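Local structure of alcohol dehydrogenase (Aeropyrum pernix, 1H2B) at the interface of chains A and B. The protein oxidises alcohols as a zinc-containing dehydrogenase of a hyperthermophilic archaeon, probably passing hydride to NAD+. Coordinates in Å, arbitrary orientation; residue numbers count along the deposited sequence, not the author numbering. Chains: chain A/B, Alcohol dehydrogenase.

The interface of chains A and B. Residues chain A 174, 208-209, 317, 320-321, 324, 326; chain B 186-187, 210-211.
Two proline-bearing loops of chain B press against helices 166-181, 197-209 and 312-323 of chain A, in one patch of a two-fold symmetric interface. B:Pro186 is the more deeply buried proline. Its ring crosses A:Leu321 obliquely, CG meeting the branch carbon CG of A:Leu321 at 3.5 Å, with both leucine methyls also against the ring. A:Tyr174, CG anti to its backbone N (chi1 -178°), meets the proline tip to tip, its phenol OH against CG and CD. That hydroxyl donates a hydrogen bond to OE1 of A:Glu317 (2.7 Å), which accepts on its anti lone pair and lies at the ring edge, in plane; this should help fix the turn of the hydroxyl. A phenylalanine at A:Tyr174 would lose this bond and the oxygen touching B:Pro186, and would probably leave both the glutamate and the proline less firmly held. Farther along the helix, the methyl CG2 of A:Thr320 lies 3.8 Å from CA of B:Gly187. A:Met209, bent at chi2 and chi3 (-80° and -67°), brings SD to CG of B:Pro211 at 3.9 Å. Polar links across run through water. One water joins NE2 of A:Gln324 to N of B:Gly187 and O of B:Pro211; another joins that same carbonyl to OE1 of A:Gln324 and NZ of A:Lys326. A third bridges the carbonyls of A:Val208 and B:Thr210. The chain B loops precede strands 189-193 and 213-218, and helix 197-209 of chain A starts at the Rossmann glycine loop; the patch appears to join coenzyme-binding domains within the deposited tetramer.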
# COMPACT_ATOMS: atom_id res chain seq x y z
N TYR A 174 11.12 10.45 11.86
CA TYR A 174 10.29 10.67 10.66
C TYR A 174 9.95 9.39 9.90
O TYR A 174 8.76 9.14 9.60
CB TYR A 174 11.02 11.70 9.79
CG TYR A 174 10.25 12.07 8.53
CD1 TYR A 174 10.67 11.61 7.27
CD2 TYR A 174 9.11 12.86 8.63
CE1 TYR A 174 9.93 11.92 6.16
CE2 TYR A 174 8.42 13.24 7.49
CZ TYR A 174 8.82 12.74 6.31
OH TYR A 174 8.07 13.09 5.21
N VAL A 208 1.66 16.46 13.03
CA VAL A 208 1.74 17.03 11.68
C VAL A 208 1.35 15.99 10.63
O VAL A 208 0.80 16.35 9.58
CB VAL A 208 3.24 17.51 11.36
CG1 VAL A 208 3.42 17.98 9.90
CG2 VAL A 208 3.68 18.61 12.30
N MET A 209 1.67 14.71 10.88
CA MET A 209 1.61 13.69 9.82
C MET A 209 0.42 12.74 9.93
O MET A 209 0.13 11.99 8.98
CB MET A 209 2.92 12.87 9.76
CG MET A 209 4.21 13.70 9.52
SD MET A 209 4.55 14.20 7.78
CE MET A 209 4.87 12.59 7.00
N GLU A 317 12.71 15.46 3.02
CA GLU A 317 11.34 15.83 3.39
C GLU A 317 11.28 16.42 4.81
O GLU A 317 10.55 17.35 5.07
CB GLU A 317 10.40 14.60 3.33
CG GLU A 317 10.15 14.09 1.92
CD GLU A 317 9.42 12.76 1.82
OE1 GLU A 317 8.92 12.24 2.81
OE2 GLU A 317 9.31 12.25 0.69
N THR A 320 12.49 19.94 4.84
CA THR A 320 11.41 20.81 4.38
C THR A 320 10.46 21.18 5.52
O THR A 320 10.13 22.33 5.74
CB THR A 320 10.65 20.11 3.21
OG1 THR A 320 11.52 20.01 2.07
CG2 THR A 320 9.40 20.93 2.81
N LEU A 321 9.97 20.19 6.27
CA LEU A 321 9.13 20.45 7.41
C LEU A 321 9.76 21.43 8.39
O LEU A 321 9.07 22.30 8.89
CB LEU A 321 8.82 19.15 8.18
CG LEU A 321 7.76 18.24 7.66
CD1 LEU A 321 7.64 17.00 8.59
CD2 LEU A 321 6.43 18.95 7.54
N GLN A 324 9.73 24.87 7.06
CA GLN A 324 8.36 25.41 7.12
C GLN A 324 7.96 25.80 8.50
O GLN A 324 6.86 26.34 8.72
CB GLN A 324 7.35 24.38 6.57
CG GLN A 324 7.49 24.14 5.12
CD GLN A 324 6.62 22.99 4.64
OE1 GLN A 324 6.28 22.09 5.42
NE2 GLN A 324 6.35 22.97 3.35
N LYS A 326 7.36 23.54 10.97
CA LYS A 326 6.37 22.61 11.44
C LYS A 326 6.96 21.56 12.39
O LYS A 326 6.24 20.78 12.98
CB LYS A 326 5.68 21.94 10.25
CG LYS A 326 4.92 22.96 9.41
CD LYS A 326 4.02 22.32 8.38
CE LYS A 326 3.25 23.40 7.64
NZ LYS A 326 2.46 22.85 6.51
N PRO B 186 5.86 16.18 2.75
CA PRO B 186 6.25 17.59 2.94
C PRO B 186 6.96 18.20 1.74
O PRO B 186 7.95 17.63 1.26
CB PRO B 186 7.19 17.55 4.18
CG PRO B 186 6.81 16.23 4.90
CD PRO B 186 6.48 15.28 3.76
N GLY B 187 6.45 19.32 1.24
CA GLY B 187 7.01 19.91 0.03
C GLY B 187 6.20 19.57 -1.24
O GLY B 187 6.37 20.25 -2.28
N THR B 210 -2.69 15.72 5.68
CA THR B 210 -1.43 15.68 4.94
C THR B 210 -0.54 16.83 5.34
O THR B 210 -1.02 17.82 5.90
CB THR B 210 -1.66 15.79 3.42
OG1 THR B 210 -1.81 17.15 3.00
CG2 THR B 210 -2.96 15.08 2.93
N PRO B 211 0.74 16.71 5.04
CA PRO B 211 1.66 17.84 5.18
C PRO B 211 1.87 18.62 3.88
O PRO B 211 2.82 19.42 3.79
CB PRO B 211 2.95 17.13 5.60
CG PRO B 211 2.95 15.93 4.72
CD PRO B 211 1.48 15.47 4.72
O HOH W 1 4.39 21.05 2.15
O HOH W 2 -0.99 18.22 8.74
O HOH W 3 4.14 20.56 5.64